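Local coordinates for putative NADP oxidoreductase BF3122 (Bacteroides fragilis, PDB 3D1L) that probably acts as an NADP-dependent oxidoreductase, pairing a nucleotide-binding domain of the F420-dependent NADP oxidoreductase family with a helical C-terminal region, at the interface of chains A and B. Coordinates in Å, arbitrary orientation; residue numbers count along the deposited sequence, not the author numbering. Chains: chain A/B, Putative NADP oxidoreductase BF3122.

Contact 1: the interface of chains A and B. Residues chain A 181, 189, 210, 213-214, 217-218; chain B 189, 210-211, 214.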
loop_
_atom_site.group_PDB
_atom_site.type_symbol
_atom_site.label_atom_id
_atom_site.label_comp_id
_atom_site.label_asym_id
_atom_site.label_seq_id
_atom_site.Cartn_x
_atom_site.Cartn_y
_atom_site.Cartn_z
ATOM N N THR A 181 2.997 -5.628 -5.023
ATOM C CA THR A 181 3.017 -4.844 -3.800
ATOM C C THR A 181 4.350 -4.143 -3.464
ATOM O O THR A 181 4.332 -3.070 -2.858
ATOM C CB THR A 181 2.564 -5.722 -2.617
ATOM O OG1 THR A 181 1.176 -6.014 -2.786
ATOM C CG2 THR A 181 2.691 -4.978 -1.325
ATOM N N TYR A 189 7.126 4.816 -7.755
ATOM C CA TYR A 189 7.940 5.859 -7.098
ATOM C C TYR A 189 9.105 6.294 -8.001
ATOM O O TYR A 189 9.397 7.492 -8.108
ATOM C CB TYR A 189 8.549 5.400 -5.750
ATOM C CG TYR A 189 7.640 4.769 -4.719
ATOM C CD1 TYR A 189 6.272 5.084 -4.638
ATOM C CD2 TYR A 189 8.169 3.890 -3.760
ATOM C CE1 TYR A 189 5.447 4.499 -3.635
ATOM C CE2 TYR A 189 7.367 3.306 -2.783
ATOM C CZ TYR A 189 6.012 3.629 -2.724
ATOM O OH TYR A 189 5.244 3.061 -1.739
ATOM N N ILE A 210 3.366 9.215 -0.560
ATOM C CA ILE A 210 3.820 7.822 -0.436
ATOM C C ILE A 210 3.409 7.222 0.925
ATOM O O ILE A 210 2.813 6.142 0.982
ATOM C CB ILE A 210 5.359 7.688 -0.702
ATOM C CG1 ILE A 210 5.632 7.823 -2.196
ATOM C CG2 ILE A 210 5.931 6.369 -0.156
ATOM C CD1 ILE A 210 7.131 8.083 -2.566
ATOM N N THR A 213 -0.523 6.952 1.192
ATOM C CA THR A 213 -1.007 5.911 0.270
ATOM C C THR A 213 -0.884 4.539 0.898
ATOM O O THR A 213 -1.800 3.717 0.784
ATOM C CB THR A 213 -0.261 5.977 -1.125
ATOM O OG1 THR A 213 -0.625 7.198 -1.734
ATOM C CG2 THR A 213 -0.672 4.847 -2.078
ATOM N N ALA A 214 0.220 4.312 1.596
ATOM C CA ALA A 214 0.466 3.063 2.311
ATOM C C ALA A 214 -0.407 2.934 3.561
ATOM O O ALA A 214 -1.007 1.874 3.787
ATOM C CB ALA A 214 1.954 2.977 2.699
ATOM N N VAL A 217 -4.392 2.017 3.313
ATOM C CA VAL A 217 -4.899 0.660 3.097
ATOM C C VAL A 217 -4.775 -0.270 4.337
ATOM O O VAL A 217 -5.130 -1.441 4.276
ATOM C CB VAL A 217 -4.376 -0.002 1.777
ATOM C CG1 VAL A 217 -4.953 0.735 0.534
ATOM C CG2 VAL A 217 -2.840 -0.053 1.746
ATOM N N HIS A 218 -4.312 0.261 5.467
ATOM C CA HIS A 218 -4.460 -0.470 6.727
ATOM C C HIS A 218 -5.894 -0.383 7.177
ATOM O O HIS A 218 -6.390 -1.291 7.825
ATOM C CB HIS A 218 -3.533 0.061 7.819
ATOM C CG HIS A 218 -2.087 -0.200 7.547
ATOM N ND1 HIS A 218 -1.333 -1.070 8.302
ATOM C CD2 HIS A 218 -1.264 0.260 6.572
ATOM C CE1 HIS A 218 -0.103 -1.119 7.819
ATOM N NE2 HIS A 218 -0.033 -0.318 6.773
ATOM N N TYR B 189 -1.684 -2.368 -5.187
ATOM C CA TYR B 189 -2.265 -2.975 -3.981
ATOM C C TYR B 189 -3.570 -3.659 -4.308
ATOM O O TYR B 189 -3.855 -4.729 -3.765
ATOM C CB TYR B 189 -2.572 -1.939 -2.877
ATOM C CG TYR B 189 -1.419 -1.067 -2.396
ATOM C CD1 TYR B 189 -0.083 -1.432 -2.586
ATOM C CD2 TYR B 189 -1.692 0.115 -1.716
ATOM C CE1 TYR B 189 0.945 -0.610 -2.149
ATOM C CE2 TYR B 189 -0.693 0.929 -1.249
ATOM C CZ TYR B 189 0.626 0.582 -1.473
ATOM O OH TYR B 189 1.598 1.446 -0.992
ATOM N N ILE B 210 4.066 -3.593 2.236
ATOM C CA ILE B 210 3.616 -2.261 1.789
ATOM C C ILE B 210 4.302 -1.160 2.606
ATOM O O ILE B 210 4.797 -0.168 2.040
ATOM C CB ILE B 210 2.057 -2.142 1.877
ATOM C CG1 ILE B 210 1.419 -2.939 0.732
ATOM C CG2 ILE B 210 1.591 -0.666 1.860
ATOM C CD1 ILE B 210 -0.070 -3.004 0.757
ATOM N N ASP B 211 4.332 -1.362 3.925
ATOM C CA ASP B 211 4.999 -0.463 4.856
ATOM C C ASP B 211 6.499 -0.366 4.610
ATOM O O ASP B 211 7.034 0.740 4.567
ATOM C CB ASP B 211 4.767 -0.894 6.308
ATOM C CG ASP B 211 3.346 -0.660 6.767
ATOM O OD1 ASP B 211 2.508 -0.103 5.992
ATOM O OD2 ASP B 211 3.064 -1.038 7.917
ATOM N N ALA B 214 7.342 1.541 1.273
ATOM C CA ALA B 214 7.216 2.984 1.453
ATOM C C ALA B 214 8.347 3.568 2.309
ATOM O O ALA B 214 8.972 4.559 1.916
ATOM C CB ALA B 214 5.857 3.331 2.038
HETATM O O HOH W 1 2.887 4.215 -1.063
HETATM O O HOH W 2 4.111 0.722 -0.525
#
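A:Ala214 meets B:Ile210 and B:Ala214 where helix 207-219 of each chain lies against its counterpart, in the helical DUF2520-family region of this putative NADP oxidoreductase. The two-fold symmetry of the whole interface fits a dimer, although the coordinates alone do not establish one in solution.

The packed part is built from methyl groups and two tyrosines. The CB atoms of A:Ala214 and B:Ala214 stand 4.0 Å apart, and the methyl side chains allow close approach, with A:Ala214 CA and B:Ala214 CA 6.8 Å apart. On one flank A:Ala214 CB touches B:Ile210 CG2, and on the other A:Ile210 CG2 touches B:Ala214 CB at 3.7 Å. With chi1 near -75° in both isoleucines, CG2 stands anti to the backbone N, on the side of the partner alanine, while CD1 turns back over a face of the tyrosine of its own chain. B:Tyr189 thus has B:Ile210 CD1 3.7 Å above its ring plane, offset toward the rim. A:Val217 crosses this tyrosine at about a right angle, its CG2 lying 3.7 Å from B:Tyr189 CD2, and the carbonyl O of A:Thr213 sits in the ring plane at the edge.

Next to the alanines the contact is looser only in that water, not direct packing, joins the chains at the phenol tips. A:Tyr189 OH and B:Tyr189 OH both bind water 1 and water 2. Water 1 also reaches A:Ile210 O, and water 2 reaches B:Ile210 O at 2.8 Å.

On the other side of the alanine pair from the waters, A:His218 and B:Asp211 meet tip to tip. The imidazole NE2 of A:His218 donates to carboxylate OD1 of B:Asp211 at 2.7 Å (152° at H), on the syn lone pair. Ring and carboxylate planes are 16° apart, which keeps the N-H near the carboxylate plane. The neighbouring carboxylate may stabilise a protonated imidazole, though protonation is not seen.

Contact 2: the interface of chains A and B. Residues chain A 183-184, 186-188, 191; chain B 226, 258, 261-262, 265.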
loop_
_atom_site.group_PDB
_atom_site.type_symbol
_atom_site.label_atom_id
_atom_site.label_comp_id
_atom_site.label_asym_id
_atom_site.label_seq_id
_atom_site.Cartn_x
_atom_site.Cartn_y
_atom_site.Cartn_z
ATOM N N ASN A 183 7.588 -4.543 -5.820
ATOM C CA ASN A 183 8.452 -4.230 -6.946
ATOM C C ASN A 183 7.805 -3.195 -7.853
ATOM O O ASN A 183 8.442 -2.206 -8.246
ATOM C CB ASN A 183 8.822 -5.483 -7.734
ATOM C CG ASN A 183 9.518 -6.546 -6.881
ATOM O OD1 ASN A 183 9.466 -7.719 -7.212
ATOM N ND2 ASN A 183 10.188 -6.138 -5.814
ATOM N N PHE A 184 6.533 -3.440 -8.169
ATOM C CA PHE A 184 5.785 -2.592 -9.096
ATOM C C PHE A 184 5.435 -1.251 -8.432
ATOM O O PHE A 184 5.432 -0.217 -9.090
ATOM C CB PHE A 184 4.535 -3.314 -9.642
ATOM C CG PHE A 184 4.839 -4.499 -10.568
ATOM C CD1 PHE A 184 6.121 -4.714 -11.091
ATOM C CD2 PHE A 184 3.831 -5.376 -10.927
ATOM C CE1 PHE A 184 6.385 -5.805 -11.938
ATOM C CE2 PHE A 184 4.082 -6.453 -11.781
ATOM C CZ PHE A 184 5.370 -6.663 -12.293
ATOM N N ASN A 186 7.321 0.272 -5.928
ATOM C CA ASN A 186 8.568 1.007 -5.949
ATOM C C ASN A 186 8.876 1.561 -7.331
ATOM O O ASN A 186 9.381 2.683 -7.440
ATOM C CB ASN A 186 9.744 0.168 -5.448
ATOM C CG ASN A 186 10.997 1.009 -5.250
ATOM O OD1 ASN A 186 11.166 1.654 -4.214
ATOM N ND2 ASN A 186 11.876 1.008 -6.240
ATOM N N HIS A 187 8.555 0.810 -8.383
ATOM C CA HIS A 187 8.752 1.338 -9.745
ATOM C C HIS A 187 7.890 2.574 -10.001
ATOM O O HIS A 187 8.309 3.473 -10.742
ATOM C CB HIS A 187 8.488 0.289 -10.825
ATOM C CG HIS A 187 8.923 0.720 -12.200
ATOM N ND1 HIS A 187 10.186 1.208 -12.466
ATOM C CD2 HIS A 187 8.261 0.734 -13.381
ATOM C CE1 HIS A 187 10.281 1.517 -13.747
ATOM N NE2 HIS A 187 9.124 1.246 -14.323
HETATM N N MSE A 188 6.697 2.629 -9.387
HETATM C CA MSE A 188 5.839 3.805 -9.552
HETATM C C MSE A 188 6.533 5.003 -8.942
HETATM O O MSE A 188 6.546 6.074 -9.554
HETATM C CB MSE A 188 4.430 3.602 -8.960
HETATM C CG MSE A 188 3.593 2.481 -9.610
HETATM SE SE MSE A 188 3.375 2.723 -11.545
HETATM C CE MSE A 188 4.834 1.682 -12.122
ATOM N N LEU A 191 9.317 6.024 -11.379
ATOM C CA LEU A 191 8.824 6.828 -12.531
ATOM C C LEU A 191 8.416 8.265 -12.144
ATOM O O LEU A 191 8.608 9.205 -12.909
ATOM C CB LEU A 191 7.672 6.131 -13.229
ATOM C CG LEU A 191 7.984 4.772 -13.859
ATOM C CD1 LEU A 191 6.682 4.113 -14.334
ATOM C CD2 LEU A 191 9.034 4.935 -15.006
ATOM N N GLN B 226 14.860 -0.370 -5.662
ATOM C CA GLN B 226 14.261 -1.409 -6.508
ATOM C C GLN B 226 14.861 -2.792 -6.242
ATOM O O GLN B 226 16.089 -2.971 -6.286
ATOM C CB GLN B 226 14.440 -1.039 -7.983
ATOM C CG GLN B 226 13.623 -1.878 -8.957
ATOM C CD GLN B 226 12.124 -1.644 -8.809
ATOM O OE1 GLN B 226 11.652 -0.518 -8.952
ATOM N NE2 GLN B 226 11.382 -2.696 -8.502
ATOM N N LEU B 258 5.535 -3.648 -16.940
ATOM C CA LEU B 258 6.150 -3.150 -15.702
ATOM C C LEU B 258 7.518 -3.807 -15.457
ATOM O O LEU B 258 8.483 -3.137 -15.077
ATOM C CB LEU B 258 5.205 -3.337 -14.494
ATOM C CG LEU B 258 3.972 -2.414 -14.481
ATOM C CD1 LEU B 258 2.809 -2.938 -13.592
ATOM C CD2 LEU B 258 4.320 -0.974 -14.077
ATOM N N SER B 261 9.862 -2.551 -17.875
ATOM C CA SER B 261 10.127 -1.168 -17.536
ATOM C C SER B 261 11.185 -1.060 -16.449
ATOM O O SER B 261 12.083 -0.215 -16.540
ATOM C CB SER B 261 8.833 -0.475 -17.089
ATOM O OG SER B 261 9.041 0.914 -16.933
ATOM N N ILE B 262 11.069 -1.898 -15.414
ATOM C CA ILE B 262 12.095 -1.974 -14.370
ATOM C C ILE B 262 13.437 -2.331 -15.031
ATOM O O ILE B 262 14.440 -1.653 -14.808
ATOM C CB ILE B 262 11.716 -2.988 -13.264
ATOM C CG1 ILE B 262 10.568 -2.461 -12.378
ATOM C CG2 ILE B 262 12.953 -3.391 -12.422
ATOM C CD1 ILE B 262 9.745 -3.568 -11.735
ATOM N N ARG B 265 15.568 0.342 -16.683
ATOM C CA ARG B 265 16.066 1.396 -15.790
ATOM C C ARG B 265 16.957 0.887 -14.662
ATOM O O ARG B 265 18.110 0.506 -14.894
ATOM C CB ARG B 265 14.893 2.178 -15.219
ATOM C CG ARG B 265 14.107 2.896 -16.289
ATOM C CD ARG B 265 12.711 3.139 -15.864
ATOM N NE ARG B 265 12.087 4.172 -16.685
ATOM C CZ ARG B 265 11.416 3.931 -17.807
ATOM N NH1 ARG B 265 11.302 2.687 -18.245
ATOM N NH2 ARG B 265 10.878 4.930 -18.503
HETATM O O HOH W 3 12.388 1.011 -11.014
#
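A:His187, on helix 168-198 of the DUF2520-family region, projects across the interface into helix 249-264 and the loop at B:Gln226 of the partner chain.

Hydrogen bonds grip the backbone and side chains of the long helix. The side chain of B:Gln226 bends at chi2, and its amide uses both ends: NE2 donates almost straight to the backbone O of A:Asn183 at 3.0 Å (174° at H), and OE1 accepts from A:Asn186 ND2. That second donor stands above the carbonyl plane, and the two amides are turned 72° apart. The imidazole of A:His187 is held at both nitrogens. NE2 pairs with the hydroxyl OG of B:Ser261 at 2.6 Å, direction undecided, and ND1 meets water 3, which lies in the ring plane and passes on to B:Gln226 OE1 at 2.7 Å.

Carbon atoms pack against ring faces. With CG anti to the backbone N (chi1 -169°), A:His187 lies between its own A:Leu191 CG on one face and B:Ile262 CG1, 3.8 Å from the ring centroid, on the other. B:Leu258 CB sits over a face of A:Phe184, also 3.8 Å from the centroid, with B:Ile262 CD1 at the edge.

Among the remaining carbon contacts, the selenomethionine methyl A:Met188 CE is packed tightly at 3.3 Å from B:Leu258 CD2. A:Leu191 CD2 lies over a guanidinium face of B:Arg265, offset toward its rim, and B:Arg265 CD lies at the histidine edge, 3.6 Å from A:His187 CE1.

The C-alpha centres of contact 1 and contact 2 are about 14 Å apart. Helix 168-198 of chain A serves both: A:Thr181 and A:Tyr189 belong to contact 1, and A:Asn183, A:Phe184, A:Asn186, A:His187, A:Met188 and A:Leu191 supply contact 2. The partner elements differ, helices 168-198 and 207-219 of chain B for contact 1 against helix 249-264 and the loop at B:Gln226 for contact 2. Chain B thus meets the long helix through separate C-terminal parts. Because the interface is two-fold symmetric, both contacts recur with the chains exchanged, consistent with a dimer joined through the helical regions, which the structure alone does not prove.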